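Local coordinates for Lmo0131 protein (Listeria monocytogenes, PDB 4Q6J), which is of unknown function but, as an EAL-domain protein, may hydrolyse cyclic di-GMP as a cyclic-guanylate-specific phosphodiesterase, at residues V99-H109 with I137-L148. Numbering follows the deposited sequence.
With ACY (acetic acid), chain S; ACY (acetic acid), chain C.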
loop_
_atom_site.group_PDB
_atom_site.type_symbol
_atom_site.label_atom_id
_atom_site.label_comp_id
_atom_site.label_asym_id
_atom_site.label_seq_id
_atom_site.Cartn_x
_atom_site.Cartn_y
_atom_site.Cartn_z
ATOM N N VAL B 99 -12.197 -2.273 14.270
ATOM C CA VAL B 99 -13.409 -1.475 14.288
ATOM C C VAL B 99 -14.445 -2.021 13.294
ATOM O O VAL B 99 -15.649 -1.977 13.539
ATOM C CB VAL B 99 -13.113 0.030 14.054
ATOM C CG1 VAL B 99 -14.407 0.824 13.947
ATOM C CG2 VAL B 99 -12.232 0.590 15.184
ATOM N N ALA B 100 -13.956 -2.577 12.193
ATOM C CA ALA B 100 -14.832 -3.075 11.142
ATOM C C ALA B 100 -15.264 -4.514 11.370
ATOM O O ALA B 100 -16.029 -5.062 10.583
ATOM C CB ALA B 100 -14.168 -2.940 9.792
ATOM N N SER B 101 -14.752 -5.122 12.437
ATOM C CA SER B 101 -15.144 -6.468 12.853
ATOM C C SER B 101 -16.341 -6.435 13.804
ATOM O O SER B 101 -16.237 -5.989 14.929
ATOM C CB SER B 101 -13.980 -7.203 13.536
ATOM O OG SER B 101 -14.413 -8.398 14.158
ATOM N N SER B 102 -17.477 -6.928 13.346
ATOM C CA SER B 102 -18.639 -6.942 14.199
ATOM C C SER B 102 -18.397 -7.874 15.351
ATOM O O SER B 102 -18.833 -7.616 16.447
ATOM C CB SER B 102 -19.877 -7.361 13.433
ATOM O OG SER B 102 -20.115 -6.421 12.424
ATOM N N THR B 103 -17.690 -8.956 15.104
ATOM C CA THR B 103 -17.457 -9.907 16.155
ATOM C C THR B 103 -16.628 -9.282 17.287
ATOM O O THR B 103 -16.961 -9.421 18.463
ATOM C CB THR B 103 -16.826 -11.168 15.588
ATOM O OG1 THR B 103 -17.814 -11.891 14.833
ATOM C CG2 THR B 103 -16.329 -12.027 16.693
ATOM N N TYR B 104 -15.570 -8.561 16.935
ATOM C CA TYR B 104 -14.827 -7.837 17.961
ATOM C C TYR B 104 -15.654 -6.730 18.574
ATOM O O TYR B 104 -15.656 -6.558 19.761
ATOM C CB TYR B 104 -13.534 -7.211 17.440
ATOM C CG TYR B 104 -12.845 -6.491 18.573
ATOM C CD1 TYR B 104 -12.235 -7.204 19.570
ATOM C CD2 TYR B 104 -12.867 -5.101 18.678
ATOM C CE1 TYR B 104 -11.636 -6.570 20.621
ATOM C CE2 TYR B 104 -12.269 -4.457 19.740
ATOM C CZ TYR B 104 -11.667 -5.200 20.714
ATOM O OH TYR B 104 -11.081 -4.606 21.808
HETATM N N MSE B 105 -16.329 -5.946 17.755
HETATM C CA MSE B 105 -16.968 -4.745 18.265
HETATM C C MSE B 105 -18.178 -5.083 19.117
HETATM O O MSE B 105 -18.654 -4.274 19.906
HETATM C CB MSE B 105 -17.312 -3.779 17.127
HETATM C CG MSE B 105 -16.062 -3.112 16.501
HETATM SE SE MSE B 105 -15.039 -1.960 17.758
HETATM C CE MSE B 105 -16.193 -0.376 17.625
ATOM N N THR B 106 -18.676 -6.298 18.962
ATOM C CA THR B 106 -19.783 -6.777 19.782
ATOM C C THR B 106 -19.277 -7.173 21.134
ATOM O O THR B 106 -19.836 -6.794 22.136
ATOM C CB THR B 106 -20.455 -7.960 19.133
ATOM O OG1 THR B 106 -21.298 -7.469 18.086
ATOM C CG2 THR B 106 -21.290 -8.719 20.150
ATOM N N PHE B 107 -18.185 -7.913 21.167
ATOM C CA PHE B 107 -17.530 -8.153 22.437
ATOM C C PHE B 107 -17.135 -6.887 23.200
ATOM O O PHE B 107 -17.239 -6.846 24.420
ATOM C CB PHE B 107 -16.278 -8.978 22.254
ATOM C CG PHE B 107 -15.600 -9.256 23.534
ATOM C CD1 PHE B 107 -16.228 -10.038 24.497
ATOM C CD2 PHE B 107 -14.374 -8.702 23.819
ATOM C CE1 PHE B 107 -15.619 -10.293 25.702
ATOM C CE2 PHE B 107 -13.764 -8.974 25.006
ATOM C CZ PHE B 107 -14.388 -9.766 25.947
ATOM N N LEU B 108 -16.655 -5.880 22.472
ATOM C CA LEU B 108 -16.180 -4.673 23.116
ATOM C C LEU B 108 -17.355 -3.904 23.697
ATOM O O LEU B 108 -17.298 -3.396 24.800
ATOM C CB LEU B 108 -15.381 -3.787 22.152
ATOM C CG LEU B 108 -14.953 -2.441 22.777
ATOM C CD1 LEU B 108 -14.043 -2.631 23.964
ATOM C CD2 LEU B 108 -14.305 -1.511 21.784
ATOM N N HIS B 109 -18.420 -3.812 22.933
ATOM C CA HIS B 109 -19.664 -3.214 23.383
ATOM C C HIS B 109 -20.172 -3.883 24.647
ATOM O O HIS B 109 -20.671 -3.227 25.565
ATOM C CB HIS B 109 -20.714 -3.387 22.295
ATOM C CG HIS B 109 -22.096 -3.072 22.746
ATOM N ND1 HIS B 109 -22.804 -3.889 23.599
ATOM C CD2 HIS B 109 -22.910 -2.033 22.455
ATOM C CE1 HIS B 109 -23.993 -3.362 23.825
ATOM N NE2 HIS B 109 -24.083 -2.238 23.138
ATOM N N ILE B 137 -20.152 -1.122 7.695
ATOM C CA ILE B 137 -20.073 -2.018 8.854
ATOM C C ILE B 137 -19.351 -1.327 10.004
ATOM O O ILE B 137 -19.821 -1.340 11.137
ATOM C CB ILE B 137 -19.327 -3.328 8.564
ATOM C CG1 ILE B 137 -19.830 -3.955 7.269
ATOM C CG2 ILE B 137 -19.530 -4.308 9.694
ATOM C CD1 ILE B 137 -21.220 -4.503 7.376
ATOM N N ALA B 138 -18.209 -0.721 9.709
ATOM C CA ALA B 138 -17.490 0.050 10.699
ATOM C C ALA B 138 -18.413 1.114 11.316
ATOM O O ALA B 138 -18.471 1.266 12.528
ATOM C CB ALA B 138 -16.305 0.681 10.063
ATOM N N ASP B 139 -19.132 1.837 10.463
ATOM C CA ASP B 139 -20.049 2.887 10.869
ATOM C C ASP B 139 -21.038 2.343 11.888
ATOM O O ASP B 139 -21.181 2.887 12.968
ATOM C CB ASP B 139 -20.768 3.387 9.624
ATOM C CG ASP B 139 -21.636 4.578 9.887
ATOM O OD1 ASP B 139 -21.481 5.211 10.956
ATOM O OD2 ASP B 139 -22.465 4.883 8.997
ATOM N N LYS B 140 -21.677 1.225 11.548
ATOM C CA LYS B 140 -22.588 0.520 12.464
ATOM C C LYS B 140 -21.991 0.015 13.786
ATOM O O LYS B 140 -22.595 0.163 14.829
ATOM C CB LYS B 140 -23.249 -0.647 11.730
ATOM C CG LYS B 140 -24.338 -1.346 12.533
ATOM C CD LYS B 140 -25.432 -1.888 11.625
ATOM C CE LYS B 140 -26.736 -2.117 12.398
ATOM N NZ LYS B 140 -27.451 -0.854 12.805
ATOM N N ASN B 141 -20.814 -0.590 13.714
ATOM C CA ASN B 141 -20.048 -1.017 14.880
ATOM C C ASN B 141 -19.828 0.122 15.871
ATOM O O ASN B 141 -20.082 -0.023 17.058
ATOM C CB ASN B 141 -18.697 -1.609 14.446
ATOM C CG ASN B 141 -18.838 -2.987 13.896
ATOM O OD1 ASN B 141 -19.864 -3.605 14.072
ATOM N ND2 ASN B 141 -17.819 -3.483 13.231
ATOM N N LEU B 142 -19.371 1.250 15.337
ATOM C CA LEU B 142 -19.127 2.445 16.107
ATOM C C LEU B 142 -20.422 2.968 16.681
ATOM O O LEU B 142 -20.487 3.254 17.864
ATOM C CB LEU B 142 -18.454 3.497 15.236
ATOM C CG LEU B 142 -17.040 3.078 14.854
ATOM C CD1 LEU B 142 -16.483 3.950 13.776
ATOM C CD2 LEU B 142 -16.169 3.105 16.082
ATOM N N ARG B 143 -21.445 3.095 15.855
ATOM C CA ARG B 143 -22.705 3.686 16.301
ATOM C C ARG B 143 -23.252 2.956 17.517
ATOM O O ARG B 143 -23.807 3.595 18.407
ATOM C CB ARG B 143 -23.770 3.723 15.191
ATOM C CG ARG B 143 -23.502 4.650 13.977
ATOM C CD ARG B 143 -24.822 4.940 13.219
ATOM N NE ARG B 143 -24.709 5.206 11.776
ATOM C CZ ARG B 143 -24.466 6.396 11.220
ATOM N NH1 ARG B 143 -24.414 6.511 9.901
ATOM N NH2 ARG B 143 -24.256 7.467 11.974
ATOM N N LYS B 144 -23.062 1.638 17.578
ATOM C CA LYS B 144 -23.546 0.837 18.706
ATOM C C LYS B 144 -22.803 1.113 19.975
ATOM O O LYS B 144 -23.380 1.084 21.061
ATOM C CB LYS B 144 -23.422 -0.643 18.432
ATOM C CG LYS B 144 -24.486 -1.143 17.516
ATOM C CD LYS B 144 -24.163 -2.530 17.030
ATOM C CE LYS B 144 -25.105 -2.918 15.905
ATOM N NZ LYS B 144 -24.983 -4.344 15.575
ATOM N N ILE B 145 -21.507 1.354 19.862
ATOM C CA ILE B 145 -20.743 1.668 21.050
ATOM C C ILE B 145 -21.009 3.128 21.436
ATOM O O ILE B 145 -21.095 3.459 22.613
ATOM C CB ILE B 145 -19.245 1.358 20.884
ATOM C CG1 ILE B 145 -19.045 -0.148 20.703
ATOM C CG2 ILE B 145 -18.464 1.784 22.102
ATOM C CD1 ILE B 145 -17.629 -0.590 20.825
ATOM N N LYS B 146 -21.186 3.990 20.438
ATOM C CA LYS B 146 -21.553 5.380 20.700
ATOM C C LYS B 146 -22.898 5.465 21.436
ATOM O O LYS B 146 -23.124 6.388 22.200
ATOM C CB LYS B 146 -21.602 6.196 19.412
ATOM C CG LYS B 146 -20.222 6.419 18.787
ATOM C CD LYS B 146 -20.213 7.495 17.727
ATOM C CE LYS B 146 -20.289 8.871 18.380
ATOM N NZ LYS B 146 -20.004 9.969 17.427
ATOM N N ASP B 147 -23.772 4.485 21.223
ATOM C CA ASP B 147 -25.067 4.438 21.908
ATOM C C ASP B 147 -24.910 4.337 23.415
ATOM O O ASP B 147 -25.855 4.583 24.136
ATOM C CB ASP B 147 -25.914 3.254 21.444
ATOM C CG ASP B 147 -26.425 3.393 19.986
ATOM O OD1 ASP B 147 -26.481 4.519 19.446
ATOM O OD2 ASP B 147 -26.795 2.355 19.390
ATOM N N LEU B 148 -23.724 3.967 23.886
ATOM C CA LEU B 148 -23.473 3.842 25.312
ATOM C C LEU B 148 -22.894 5.136 25.910
ATOM O O LEU B 148 -22.885 5.329 27.126
ATOM C CB LEU B 148 -22.540 2.647 25.576
ATOM C CG LEU B 148 -23.033 1.263 25.123
ATOM C CD1 LEU B 148 -21.897 0.236 25.091
ATOM C CD2 LEU B 148 -24.214 0.769 25.979
HETATM C C ACY S . -17.072 -9.504 10.954
HETATM O O ACY S . -17.449 -9.910 12.057
HETATM O OXT ACY S . -16.303 -10.169 10.245
HETATM C CH3 ACY S . -17.520 -8.166 10.462
HETATM C C ACY C . -14.978 -11.354 12.187
HETATM O O ACY C . -16.079 -11.911 12.151
HETATM O OXT ACY C . -14.874 -10.122 12.266
HETATM C CH3 ACY C . -13.729 -12.172 12.101
HETATM O O HOH W 1 -22.382 -4.288 13.335
HETATM O O HOH W 2 -20.135 -2.199 18.464
HETATM O O HOH W 3 -21.120 -4.623 16.477
HETATM O O HOH W 4 -25.676 0.192 22.546
#
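Asn-141 shows how one buried amide can tie its own helix, 136-146, to the C-terminal carbonyl of helix 96-99, just ahead of the turn into helix 102-115. Its CB sits against Val-99 O (3.2 Å), with Met-105 CG farther off, and its CG meets Met-105 CB. At the tip the amide divides its work: ND2 donates to Val-99 O over 2.7 Å, with an N-H...O angle of 158° and the acceptor nearly in the amide plane, while OD1 accepts from two waters. One of these waters also donates to Thr-106 OG1. The amide's rotation is thereby fixed from both ends. With chi1 at -76°, CG stands anti to the carbonyl carbon and the amide reaches across to Val-99; Ser-101 N-caps the next helix.

On the barrel side, selenomethionine Met-105, bent at chi2 and chi3, brings CE to 3.8 Å from Leu-142 CD2. Val-99 CG1 meets Leu-142 CG at 3.6 Å. Beneath, Met-105 and Leu-108 rest on Ile-124, Leu-142 on Ile-126, and Val-99 on Ile-94 of strand 89-95. Farther along, Leu-148 CD1 sits over one face of the His-109 ring, toward the rim, in a CH-pi contact, and a water links NE2 to Lys-144 O.

The helix segments run almost parallel, their axes 4° apart in direction, as consecutive outer helices flanking a parallel strand do in the TIM-barrel-like EAL fold.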